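Local coordinates for enterobactin synthetase component F-related protein (Vibrio cholerae serotype O1, PDB 4OXI) that probably uses ATP to activate glycine as glycyl-adenosine-5'-phosphate, working as an adenylation enzyme in the lipopolysaccharide modification that gives resistance to antimicrobial peptides, at residues A497-P502 and T558-L563; T512-D517 and F539-W544. All blocks are in the same frame, centred on the assembly; numbering follows the deposited sequence.

Both contacts belong to the small C-terminal part of the adenylation domain, and their centres lie 10 Å apart. They share one sheet of three strands, in which strand 496-500 of contact 1 runs antiparallel to strand 512-516 of contact 2. Backbone hydrogen bonds tie the two strands, V499 O to V513 N at 2.8 Å and A497 O to F515 N at 2.9 Å. F515 reaches the helix of contact 1, its CZ lying 3.7 Å from L563 CD2. Neither contact touches glycyl-adenosine-5'-phosphate: the side chain of P500 is about 13 Å from the ligand and that of F539, in contact 2, about 9 Å.

Contact 1 (A497-P502 and T558-L563)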
loop_
_atom_site.group_PDB
_atom_site.type_symbol
_atom_site.label_atom_id
_atom_site.label_comp_id
_atom_site.label_asym_id
_atom_site.label_seq_id
_atom_site.Cartn_x
_atom_site.Cartn_y
_atom_site.Cartn_z
ATOM N N ALA A 497 -0.896 -0.671 28.345
ATOM C CA ALA A 497 -1.501 0.267 27.397
ATOM C C ALA A 497 -0.478 0.695 26.345
ATOM O O ALA A 497 0.685 0.972 26.682
ATOM C CB ALA A 497 -2.048 1.486 28.119
ATOM N N ILE A 498 -0.893 0.736 25.079
ATOM C CA ILE A 498 -0.011 1.201 24.010
ATOM C C ILE A 498 -0.536 2.550 23.532
ATOM O O ILE A 498 -1.711 2.676 23.205
ATOM C CB ILE A 498 0.054 0.209 22.835
ATOM C CG1 ILE A 498 0.382 -1.194 23.332
ATOM C CG2 ILE A 498 1.078 0.658 21.800
ATOM C CD1 ILE A 498 1.815 -1.368 23.891
ATOM N N VAL A 499 0.326 3.560 23.514
ATOM C CA VAL A 499 -0.105 4.917 23.211
ATOM C C VAL A 499 0.684 5.467 22.033
ATOM O O VAL A 499 1.914 5.400 22.031
ATOM C CB VAL A 499 0.121 5.846 24.414
ATOM C CG1 VAL A 499 -0.294 7.253 24.069
ATOM C CG2 VAL A 499 -0.658 5.350 25.616
ATOM N N PRO A 500 -0.022 5.995 21.017
ATOM C CA PRO A 500 0.661 6.701 19.924
ATOM C C PRO A 500 1.339 7.944 20.481
ATOM O O PRO A 500 0.657 8.776 21.089
ATOM C CB PRO A 500 -0.487 7.117 18.999
ATOM C CG PRO A 500 -1.603 6.148 19.321
ATOM C CD PRO A 500 -1.478 5.910 20.800
ATOM N N TRP A 501 2.645 8.061 20.267
ATOM C CA TRP A 501 3.437 9.164 20.809
ATOM C C TRP A 501 4.856 9.091 20.255
ATOM O O TRP A 501 5.423 8.003 20.169
ATOM C CB TRP A 501 3.498 9.078 22.338
ATOM C CG TRP A 501 4.079 10.304 22.932
ATOM C CD1 TRP A 501 5.390 10.523 23.276
ATOM C CD2 TRP A 501 3.376 11.517 23.216
ATOM N NE1 TRP A 501 5.535 11.805 23.760
ATOM C CE2 TRP A 501 4.313 12.434 23.733
ATOM C CE3 TRP A 501 2.043 11.920 23.076
ATOM C CZ2 TRP A 501 3.952 13.727 24.123
ATOM C CZ3 TRP A 501 1.686 13.205 23.460
ATOM C CH2 TRP A 501 2.636 14.092 23.977
ATOM N N PRO A 502 5.456 10.245 19.905
ATOM C CA PRO A 502 4.895 11.605 19.998
ATOM C C PRO A 502 3.942 11.958 18.858
ATOM O O PRO A 502 3.853 11.243 17.859
ATOM C CB PRO A 502 6.139 12.509 19.937
ATOM C CG PRO A 502 7.180 11.688 19.212
ATOM C CD PRO A 502 6.873 10.241 19.486
ATOM N N THR A 558 -9.222 2.082 28.804
ATOM C CA THR A 558 -8.043 2.920 28.990
ATOM C C THR A 558 -8.199 4.241 28.252
ATOM O O THR A 558 -8.536 4.259 27.076
ATOM C CB THR A 558 -6.758 2.231 28.497
ATOM O OG1 THR A 558 -6.570 0.996 29.195
ATOM C CG2 THR A 558 -5.547 3.125 28.741
ATOM N N ASP A 559 -7.947 5.339 28.957
ATOM C CA ASP A 559 -8.053 6.684 28.401
ATOM C C ASP A 559 -6.727 7.080 27.737
ATOM O O ASP A 559 -5.830 7.622 28.389
ATOM C CB ASP A 559 -8.412 7.662 29.531
ATOM C CG ASP A 559 -8.827 9.035 29.028
ATOM O OD1 ASP A 559 -8.383 9.446 27.934
ATOM O OD2 ASP A 559 -9.593 9.717 29.748
ATOM N N ILE A 560 -6.611 6.811 26.439
ATOM C CA ILE A 560 -5.381 7.092 25.695
ATOM C C ILE A 560 -4.979 8.572 25.734
ATOM O O ILE A 560 -3.794 8.895 25.889
ATOM C CB ILE A 560 -5.478 6.591 24.239
ATOM C CG1 ILE A 560 -5.599 5.066 24.209
ATOM C CG2 ILE A 560 -4.269 7.032 23.421
ATOM C CD1 ILE A 560 -5.464 4.472 22.800
ATOM N N LYS A 561 -5.961 9.465 25.621
ATOM C CA LYS A 561 -5.704 10.910 25.655
ATOM C C LYS A 561 -5.026 11.371 26.944
ATOM O O LYS A 561 -4.077 12.157 26.902
ATOM C CB LYS A 561 -6.994 11.706 25.420
ATOM C CG LYS A 561 -7.576 11.524 24.021
ATOM C CD LYS A 561 -8.768 12.440 23.770
ATOM C CE LYS A 561 -9.209 12.374 22.307
ATOM N NZ LYS A 561 -8.172 12.913 21.375
ATOM N N ALA A 562 -5.502 10.873 28.084
ATOM C CA ALA A 562 -4.952 11.268 29.384
ATOM C C ALA A 562 -3.477 10.882 29.490
ATOM O O ALA A 562 -2.650 11.642 30.010
ATOM C CB ALA A 562 -5.758 10.643 30.512
ATOM N N LEU A 563 -3.154 9.693 28.990
ATOM C CA LEU A 563 -1.771 9.248 28.935
ATOM C C LEU A 563 -0.969 10.168 28.003
ATOM O O LEU A 563 0.185 10.504 28.291
ATOM C CB LEU A 563 -1.701 7.781 28.500
ATOM C CG LEU A 563 -2.175 6.766 29.549
ATOM C CD1 LEU A 563 -2.417 5.396 28.934
ATOM C CD2 LEU A 563 -1.154 6.661 30.688
#
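V499 meets the first turn of helix 560-568 with both of its methyls. CG2 packs against L563, 3.8 Å from CD1 and almost as near to CB, while CG1 lies 4.0 Å from I560 CG2. The first torsion of V499 (178°) makes this division: it sets CG1 anti to the backbone N and leaves CG2 beside that nitrogen, so that one branch serves each helix residue. V499 and I560 run alongside each other with their ends pointing opposite ways. I560 CG2 also meets P500 CD at 4.0 Å, the two side chains lying roughly perpendicular, and I560 CD1 comes near I498 O. At the start of the strand, A497 CB touches T558 CG2 (3.9 Å) and L563 CD1 (4.0 Å), which both lie on the same side of it.

No hydrogen bond joins 497-502 to 558-563; the polar bonds lie at the margins of the apolar contact. D559 is the N-cap of the helix. Its OD1 accepts from A562 N at 3.2 Å with an N-H...O angle of 158°, the donor coming from above the carboxylate plane. Q564, about one turn after I560, donates through NE2 to P500 O and joins the end of the strand to the helix.

I498 points away from this helix and packs on I483, E484 and V487 of helix 480-491, so the sheet has a helix on each face. T558 and D559 close a sequence resembling the tenth core motif of adenylation domains, and the helix begins directly after it. Helix 560-568 packs here on edge strand 496-500 of the alpha/beta C-terminal subdomain characteristic of this family.

Contact 2 (T512-D517 and F539-W544); sequences TVAFVD and FVPKRW
A514 N donates to R543 O at 2.8 Å, nearly in line with the carbonyl, and K542 N donates to T512 O at 3.0 Å; both N-H...O angles are 166°. The T512 hydroxyl adds a third bond. With chi1 at 61°, OG1 sits between the backbone N and the carbonyl carbon and donates to F539 O over 3.1 Å, from above that carbonyl's plane. A water accepts from T512 N beside it. W544 CA makes a CA-H...O contact with A514 O, in keeping with the parallel pairing of A514 and W544.

Packing follows on both sides of the sheet. A514 CB lies over one face of the W544 indole, 4.2 Å from the centroid of the six-membered ring in a CH-pi contact, and P541 CB, 3.8 Å from A514 CB, covers the rim of that same face. V513 and R543 run side by side, CG1 of the valine 3.6 Å from CB of the arginine, whose NH1 bonds to Y545 OH.

The two strands form a beta-alpha-beta unit with helix 524-531, which takes V540 and W544 on C531. T512, F539 and P541 rest on I483 of helix 480-491, and strand 496-500 flanks strand 512-516 on its other edge.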
loop_
_atom_site.group_PDB
_atom_site.type_symbol
_atom_site.label_atom_id
_atom_site.label_comp_id
_atom_site.label_asym_id
_atom_site.label_seq_id
_atom_site.Cartn_x
_atom_site.Cartn_y
_atom_site.Cartn_z
ATOM N N THR A 512 5.182 4.714 19.079
ATOM C CA THR A 512 4.335 4.304 20.206
ATOM C C THR A 512 5.142 4.288 21.502
ATOM O O THR A 512 6.369 4.187 21.474
ATOM C CB THR A 512 3.742 2.879 20.015
ATOM O OG1 THR A 512 4.805 1.916 19.917
ATOM C CG2 THR A 512 2.859 2.816 18.765
ATOM N N VAL A 513 4.453 4.382 22.634
ATOM C CA VAL A 513 5.093 4.114 23.916
ATOM C C VAL A 513 4.264 3.097 24.698
ATOM O O VAL A 513 3.046 2.983 24.499
ATOM C CB VAL A 513 5.326 5.400 24.770
ATOM C CG1 VAL A 513 6.113 6.437 23.993
ATOM C CG2 VAL A 513 4.024 5.972 25.230
ATOM N N ALA A 514 4.920 2.348 25.579
ATOM C CA ALA A 514 4.221 1.328 26.347
ATOM C C ALA A 514 4.146 1.685 27.838
ATOM O O ALA A 514 5.124 2.164 28.413
ATOM C CB ALA A 514 4.884 -0.023 26.140
ATOM N N PHE A 515 2.976 1.472 28.441
ATOM C CA PHE A 515 2.809 1.533 29.893
ATOM C C PHE A 515 2.516 0.140 30.413
ATOM O O PHE A 515 1.613 -0.538 29.917
ATOM C CB PHE A 515 1.649 2.449 30.284
ATOM C CG PHE A 515 1.887 3.893 29.970
ATOM C CD1 PHE A 515 2.401 4.748 30.937
ATOM C CD2 PHE A 515 1.605 4.402 28.707
ATOM C CE1 PHE A 515 2.627 6.084 30.659
ATOM C CE2 PHE A 515 1.830 5.748 28.415
ATOM C CZ PHE A 515 2.341 6.588 29.398
ATOM N N VAL A 516 3.291 -0.301 31.396
ATOM C CA VAL A 516 3.032 -1.583 32.041
ATOM C C VAL A 516 2.817 -1.347 33.530
ATOM O O VAL A 516 3.183 -0.298 34.059
ATOM C CB VAL A 516 4.186 -2.560 31.827
ATOM C CG1 VAL A 516 4.407 -2.791 30.331
ATOM C CG2 VAL A 516 5.462 -2.026 32.488
ATOM N N ASP A 517 2.202 -2.303 34.206
ATOM C CA ASP A 517 1.962 -2.135 35.630
ATOM C C ASP A 517 3.276 -2.204 36.422
ATOM O O ASP A 517 4.341 -2.514 35.865
ATOM C CB ASP A 517 0.956 -3.176 36.123
ATOM C CG ASP A 517 1.443 -4.593 35.925
ATOM O OD1 ASP A 517 2.528 -4.931 36.449
ATOM O OD2 ASP A 517 0.741 -5.375 35.246
ATOM N N PHE A 539 6.649 -0.166 14.834
ATOM C CA PHE A 539 5.612 -0.377 15.825
ATOM C C PHE A 539 6.169 -0.691 17.218
ATOM O O PHE A 539 5.431 -0.624 18.206
ATOM C CB PHE A 539 4.676 -1.487 15.350
ATOM C CG PHE A 539 4.109 -1.247 13.972
ATOM C CD1 PHE A 539 3.756 0.040 13.561
ATOM C CD2 PHE A 539 3.941 -2.302 13.081
ATOM C CE1 PHE A 539 3.239 0.263 12.277
ATOM C CE2 PHE A 539 3.431 -2.088 11.794
ATOM C CZ PHE A 539 3.077 -0.807 11.393
ATOM N N VAL A 540 7.458 -1.027 17.306
ATOM C CA VAL A 540 8.048 -1.348 18.609
ATOM C C VAL A 540 8.071 -0.090 19.479
ATOM O O VAL A 540 8.574 0.956 19.049
ATOM C CB VAL A 540 9.465 -1.932 18.490
ATOM C CG1 VAL A 540 10.041 -2.214 19.864
ATOM C CG2 VAL A 540 9.447 -3.219 17.681
ATOM N N PRO A 541 7.493 -0.177 20.692
ATOM C CA PRO A 541 7.452 0.988 21.590
ATOM C C PRO A 541 8.862 1.514 21.853
ATOM O O PRO A 541 9.775 0.717 22.089
ATOM C CB PRO A 541 6.825 0.421 22.873
ATOM C CG PRO A 541 6.013 -0.769 22.392
ATOM C CD PRO A 541 6.848 -1.364 21.285
ATOM N N LYS A 542 9.028 2.833 21.769
ATOM C CA LYS A 542 10.332 3.479 21.904
ATOM C C LYS A 542 10.571 3.920 23.339
ATOM O O LYS A 542 11.698 4.193 23.729
ATOM C CB LYS A 542 10.435 4.707 20.983
ATOM C CG LYS A 542 10.207 4.426 19.509
ATOM C CD LYS A 542 11.007 3.212 19.062
ATOM C CE LYS A 542 10.694 2.837 17.614
ATOM N NZ LYS A 542 10.989 1.391 17.386
ATOM N N ARG A 543 9.498 4.010 24.113
ATOM C CA ARG A 543 9.604 4.369 25.522
ATOM C C ARG A 543 8.687 3.484 26.346
ATOM O O ARG A 543 7.570 3.164 25.926
ATOM C CB ARG A 543 9.223 5.825 25.748
ATOM C CG ARG A 543 10.207 6.837 25.214
ATOM C CD ARG A 543 9.574 8.218 25.251
ATOM N NE ARG A 543 10.560 9.273 25.067
ATOM C CZ ARG A 543 11.026 10.032 26.052
ATOM N NH1 ARG A 543 10.588 9.854 27.297
ATOM N NH2 ARG A 543 11.927 10.972 25.792
ATOM N N TRP A 544 9.167 3.107 27.524
ATOM C CA TRP A 544 8.473 2.178 28.401
ATOM C C TRP A 544 8.296 2.817 29.773
ATOM O O TRP A 544 9.237 3.390 30.319
ATOM C CB TRP A 544 9.289 0.897 28.513
ATOM C CG TRP A 544 9.508 0.264 27.193
ATOM C CD1 TRP A 544 10.308 0.722 26.184
ATOM C CD2 TRP A 544 8.913 -0.951 26.716
ATOM N NE1 TRP A 544 10.241 -0.131 25.104
ATOM C CE2 TRP A 544 9.394 -1.167 25.408
ATOM C CE3 TRP A 544 8.027 -1.878 27.267
ATOM C CZ2 TRP A 544 9.016 -2.275 24.650
ATOM C CZ3 TRP A 544 7.655 -2.977 26.511
ATOM C CH2 TRP A 544 8.147 -3.166 25.221
HETATM O O HOH W 1 7.110 2.684 18.096
#